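Local coordinates for KP6 killer toxin subunit alpha (Ustilago maydis virus P6, PDB 4GVB), which forms, with the beta subunit, a secreted antifungal toxin that kills sensitive fungal cells, and recognises some cellular receptors before the beta subunit takes part, at residues N1-C5 with L52-D56; E15-T19 with F61-C65. All blocks are in the same frame, centred on the assembly; numbering follows the deposited sequence.

Contact 1. Residues N1-C5 with L52-D56; sequences NNAFC and LFSDD
An Asx motif starts helix 2-8 at the very N-terminus, and this helix start is tied to the turn where strand 50-53 ends. Asn-1, chi1 t, reaches forward with OD1 to accept from Phe-4 N (2.8 Å) and weakly from Ala-3 N (2.9 Å); Cys-5 N donates to Asn-1 O at 3.0 Å. Across the contact Asn-2 CA lies 5.5 Å from Ser-54 CA, and Cys-5 CA 6.2 Å from Phe-53 CA. Phe-53 is extended; Ser-54 (phi/psi -92/-55) breaks the strand. The terminal amine, Asn-1 N, donates to Ser-54 OG at 2.7 Å. Asn-2, chi1 m, uses both ends of its amide: ND2 donates to Asp-55 OD2 (3.0 Å), a carboxylate also salt-bridged to Lys-41, while OD1 takes a weak bond from Asp-55 N (3.5 Å) and a water's proton (2.8 Å). That water accepts from Ser-54 N, also at 2.8 Å. Beside these polar groups Cys-5, chi1 t and disulfide-bonded to Cys-12, rests its SG 3.6 Å from Phe-53 CA.

Contact 2. Residues E15-T19 with F61-C65; sequences ECWCT and FYSHC
This is a disulfide-stapled strand-helix contact in the buried interior of the alpha+beta fold, where helix 58-67 packs on strand 14-19, an inner strand of the antiparallel sheet. Strand 15-19 and helix 61-65 run nearly parallel, their N-to-C directions 17° apart (signed crossing -17°) and their axes 8.6 Å apart at closest. The CA atoms draw together along them, from 8.0 Å between Cys-16 and Phe-61 to 5.3 Å between Cys-18 and Cys-65. Phe-61, chi1 t, fills the wider end: CD2 is 3.9 Å from Cys-16 CB, and the ring edge at CE2 meets Trp-17 CA at 3.8 Å. The Trp-17 side chain leaves by the other side of the strand and stacks on His-50. Cys-16 is disulfide-bonded to Cys-74 on strand 71-76. At the narrow end Cys-18 and Cys-65, both chi1 m, form their disulfide with chi3 -85°. The Cys-18 sulfur makes an oblique sulfur-aromatic contact with Phe-61, SG to CZ 4.0 Å, and bonds Cys-65 SG at 2.0 Å.

Contact 2 lies in the core, its centre about 5 Å from the chain centre, whereas contact 1 is partly buried at about 11 Å, near the N-terminus. Their chemistry follows: contact 1 works through hydrogen bonds, a water and a charged carboxylate, contact 2 through apolar packing and a covalent bond between its own segments. Each contains a cysteine paired elsewhere, Cys-5 and Cys-16, so the disulfides reach both regions. The two centres are 16 Å apart, yet they share the sheet, for strands 50-53 and 14-19 are neighbours in it. Phe-53 CZ packs 3.9 Å from Cys-16 SG, and Leu-52 CG 4.0 Å from Glu-15 CB. Along the chain their segments alternate: 1-5, 15-19, 52-56, 61-65.

Contact 1. Residues N1-C5 with L52-D56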
loop_
_atom_site.group_PDB
_atom_site.type_symbol
_atom_site.label_atom_id
_atom_site.label_comp_id
_atom_site.label_asym_id
_atom_site.label_seq_id
_atom_site.Cartn_x
_atom_site.Cartn_y
_atom_site.Cartn_z
ATOM N N ASN A 1 -24.401 9.132 9.282
ATOM C CA ASN A 1 -24.064 9.560 10.648
ATOM C C ASN A 1 -22.641 9.145 11.051
ATOM O O ASN A 1 -22.314 7.960 11.078
ATOM C CB ASN A 1 -25.089 9.002 11.647
ATOM C CG ASN A 1 -24.800 9.410 13.078
ATOM O OD1 ASN A 1 -23.811 8.982 13.680
ATOM N ND2 ASN A 1 -25.681 10.228 13.642
ATOM N N ASN A 2 -21.795 10.123 11.368
ATOM C CA ASN A 2 -20.383 9.848 11.600
ATOM C C ASN A 2 -20.133 8.997 12.844
ATOM O O ASN A 2 -19.236 8.174 12.864
ATOM C CB ASN A 2 -19.588 11.149 11.687
ATOM C CG ASN A 2 -19.304 11.768 10.319
ATOM O OD1 ASN A 2 -19.140 11.071 9.308
ATOM N ND2 ASN A 2 -19.189 13.085 10.297
ATOM N N ALA A 3 -20.936 9.201 13.874
ATOM C CA ALA A 3 -20.752 8.519 15.145
ATOM C C ALA A 3 -21.085 7.049 15.025
ATOM O O ALA A 3 -20.318 6.196 15.479
ATOM C CB ALA A 3 -21.612 9.159 16.207
ATOM N N PHE A 4 -22.236 6.762 14.419
ATOM C CA PHE A 4 -22.657 5.380 14.217
ATOM C C PHE A 4 -21.673 4.685 13.285
ATOM O O PHE A 4 -21.331 3.529 13.488
ATOM C CB PHE A 4 -24.038 5.321 13.587
ATOM C CG PHE A 4 -25.122 5.936 14.432
ATOM C CD1 PHE A 4 -24.977 6.066 15.794
ATOM C CD2 PHE A 4 -26.290 6.373 13.844
ATOM C CE1 PHE A 4 -25.991 6.627 16.569
ATOM C CE2 PHE A 4 -27.295 6.941 14.605
ATOM C CZ PHE A 4 -27.146 7.071 15.962
ATOM N N CYS A 5 -21.260 5.397 12.241
ATOM C CA CYS A 5 -20.382 4.807 11.229
ATOM C C CYS A 5 -18.961 4.533 11.742
ATOM O O CYS A 5 -18.483 3.399 11.703
ATOM C CB CYS A 5 -20.346 5.670 9.974
ATOM S SG CYS A 5 -19.344 4.904 8.667
ATOM N N LEU A 52 -15.178 2.317 5.208
ATOM C CA LEU A 52 -16.516 2.882 5.254
ATOM C C LEU A 52 -16.495 4.289 5.841
ATOM O O LEU A 52 -15.654 4.610 6.676
ATOM C CB LEU A 52 -17.455 1.953 6.036
ATOM C CG LEU A 52 -17.827 0.669 5.290
ATOM C CD1 LEU A 52 -16.678 -0.306 5.283
ATOM C CD2 LEU A 52 -19.067 -0.003 5.892
ATOM N N PHE A 53 -17.400 5.136 5.361
ATOM C CA PHE A 53 -17.592 6.455 5.923
ATOM C C PHE A 53 -18.967 7.051 5.591
ATOM O O PHE A 53 -19.629 6.669 4.607
ATOM C CB PHE A 53 -16.456 7.442 5.547
ATOM C CG PHE A 53 -15.856 7.207 4.186
ATOM C CD1 PHE A 53 -16.516 7.619 3.030
ATOM C CD2 PHE A 53 -14.620 6.576 4.060
ATOM C CE1 PHE A 53 -15.958 7.388 1.771
ATOM C CE2 PHE A 53 -14.048 6.347 2.801
ATOM C CZ PHE A 53 -14.722 6.745 1.661
ATOM N N SER A 54 -19.383 7.993 6.424
ATOM C CA SER A 54 -20.662 8.668 6.230
ATOM C C SER A 54 -20.433 9.928 5.407
ATOM O O SER A 54 -21.047 10.123 4.363
ATOM C CB SER A 54 -21.306 9.006 7.590
ATOM O OG SER A 54 -22.494 9.759 7.412
ATOM N N ASP A 55 -19.537 10.789 5.871
ATOM C CA ASP A 55 -19.140 11.925 5.058
ATOM C C ASP A 55 -18.541 11.387 3.756
ATOM O O ASP A 55 -18.019 10.274 3.714
ATOM C CB ASP A 55 -18.141 12.815 5.800
ATOM C CG ASP A 55 -18.778 13.591 6.946
ATOM O OD1 ASP A 55 -20.025 13.685 6.998
ATOM O OD2 ASP A 55 -18.031 14.126 7.783
ATOM N N ASP A 56 -18.626 12.171 2.691
ATOM C CA ASP A 56 -18.141 11.712 1.397
ATOM C C ASP A 56 -16.631 11.887 1.294
ATOM O O ASP A 56 -16.147 12.909 0.813
ATOM C CB ASP A 56 -18.829 12.483 0.275
ATOM C CG ASP A 56 -18.514 11.915 -1.086
ATOM O OD1 ASP A 56 -17.651 11.021 -1.161
ATOM O OD2 ASP A 56 -19.122 12.363 -2.075
HETATM O O HOH W 1 -18.309 8.395 8.997
#

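Contact 2. Residues E15-T19 with F61-C65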
loop_
_atom_site.group_PDB
_atom_site.type_symbol
_atom_site.label_atom_id
_atom_site.label_comp_id
_atom_site.label_asym_id
_atom_site.label_seq_id
_atom_site.Cartn_x
_atom_site.Cartn_y
_atom_site.Cartn_z
ATOM N N GLU A 15 -18.734 2.579 0.909
ATOM C CA GLU A 15 -17.866 1.472 1.261
ATOM C C GLU A 15 -16.865 1.309 0.130
ATOM O O GLU A 15 -17.239 0.853 -0.948
ATOM C CB GLU A 15 -18.682 0.205 1.398
ATOM C CG GLU A 15 -17.868 -1.063 1.511
ATOM C CD GLU A 15 -18.759 -2.253 1.701
ATOM O OE1 GLU A 15 -19.990 -2.075 1.556
ATOM O OE2 GLU A 15 -18.244 -3.346 2.020
ATOM N N CYS A 16 -15.607 1.689 0.362
ATOM C CA CYS A 16 -14.635 1.805 -0.732
ATOM C C CYS A 16 -13.387 0.969 -0.482
ATOM O O CYS A 16 -13.084 0.628 0.655
ATOM C CB CYS A 16 -14.213 3.269 -0.916
ATOM S SG CYS A 16 -15.504 4.439 -1.335
ATOM N N TRP A 17 -12.668 0.640 -1.554
ATOM C CA TRP A 17 -11.416 -0.102 -1.435
ATOM C C TRP A 17 -10.476 0.127 -2.612
ATOM O O TRP A 17 -10.904 0.467 -3.720
ATOM C CB TRP A 17 -11.659 -1.607 -1.243
ATOM C CG TRP A 17 -12.406 -2.282 -2.357
ATOM C CD1 TRP A 17 -11.872 -2.963 -3.424
ATOM C CD2 TRP A 17 -13.830 -2.364 -2.503
ATOM N NE1 TRP A 17 -12.879 -3.440 -4.228
ATOM C CE2 TRP A 17 -14.089 -3.095 -3.681
ATOM C CE3 TRP A 17 -14.909 -1.882 -1.756
ATOM C CZ2 TRP A 17 -15.383 -3.358 -4.125
ATOM C CZ3 TRP A 17 -16.193 -2.141 -2.203
ATOM C CH2 TRP A 17 -16.418 -2.867 -3.377
ATOM N N CYS A 18 -9.185 -0.081 -2.362
ATOM C CA CYS A 18 -8.183 -0.010 -3.418
ATOM C C CYS A 18 -8.211 -1.287 -4.264
ATOM O O CYS A 18 -8.407 -2.369 -3.737
ATOM C CB CYS A 18 -6.791 0.182 -2.810
ATOM S SG CYS A 18 -6.599 1.728 -1.893
ATOM N N THR A 19 -8.013 -1.144 -5.573
ATOM C CA THR A 19 -7.968 -2.290 -6.477
ATOM C C THR A 19 -6.718 -2.296 -7.350
ATOM O O THR A 19 -6.277 -1.262 -7.827
ATOM C CB THR A 19 -9.216 -2.365 -7.377
ATOM O OG1 THR A 19 -9.302 -1.192 -8.190
ATOM C CG2 THR A 19 -10.471 -2.485 -6.532
ATOM N N PHE A 61 -9.932 9.389 -0.225
ATOM C CA PHE A 61 -9.525 7.996 -0.251
ATOM C C PHE A 61 -8.931 7.638 -1.610
ATOM O O PHE A 61 -7.940 6.890 -1.708
ATOM C CB PHE A 61 -10.703 7.078 0.098
ATOM C CG PHE A 61 -10.310 5.647 0.241
ATOM C CD1 PHE A 61 -9.590 5.229 1.341
ATOM C CD2 PHE A 61 -10.650 4.718 -0.734
ATOM C CE1 PHE A 61 -9.206 3.914 1.479
ATOM C CE2 PHE A 61 -10.251 3.394 -0.605
ATOM C CZ PHE A 61 -9.541 2.995 0.499
ATOM N N TYR A 62 -9.523 8.192 -2.660
ATOM C CA TYR A 62 -9.029 7.953 -4.010
ATOM C C TYR A 62 -7.582 8.384 -4.164
ATOM O O TYR A 62 -6.803 7.735 -4.870
ATOM C CB TYR A 62 -9.865 8.693 -5.055
ATOM C CG TYR A 62 -9.260 8.550 -6.449
ATOM C CD1 TYR A 62 -9.429 7.383 -7.184
ATOM C CD2 TYR A 62 -8.504 9.570 -7.008
ATOM C CE1 TYR A 62 -8.872 7.249 -8.457
ATOM C CE2 TYR A 62 -7.940 9.439 -8.269
ATOM C CZ TYR A 62 -8.130 8.279 -8.982
ATOM O OH TYR A 62 -7.573 8.158 -10.230
ATOM N N SER A 63 -7.228 9.500 -3.537
ATOM C CA SER A 63 -5.879 10.027 -3.680
ATOM C C SER A 63 -4.892 9.054 -3.068
ATOM O O SER A 63 -3.763 8.931 -3.538
ATOM C CB SER A 63 -5.737 11.405 -3.038
ATOM O OG SER A 63 -5.507 11.287 -1.642
ATOM N N HIS A 64 -5.322 8.346 -2.028
ATOM C CA HIS A 64 -4.467 7.337 -1.420
ATOM C C HIS A 64 -4.302 6.129 -2.347
ATOM O O HIS A 64 -3.171 5.737 -2.661
ATOM C CB HIS A 64 -4.971 6.916 -0.028
ATOM C CG HIS A 64 -4.199 5.778 0.559
ATOM N ND1 HIS A 64 -4.657 4.472 0.540
ATOM C CD2 HIS A 64 -2.991 5.739 1.166
ATOM C CE1 HIS A 64 -3.757 3.683 1.100
ATOM N NE2 HIS A 64 -2.736 4.430 1.493
ATOM N N CYS A 65 -5.413 5.537 -2.793
ATOM C CA CYS A 65 -5.316 4.390 -3.701
ATOM C C CYS A 65 -4.477 4.765 -4.910
ATOM O O CYS A 65 -3.609 3.997 -5.329
ATOM C CB CYS A 65 -6.696 3.910 -4.162
ATOM S SG CYS A 65 -7.664 3.169 -2.836
#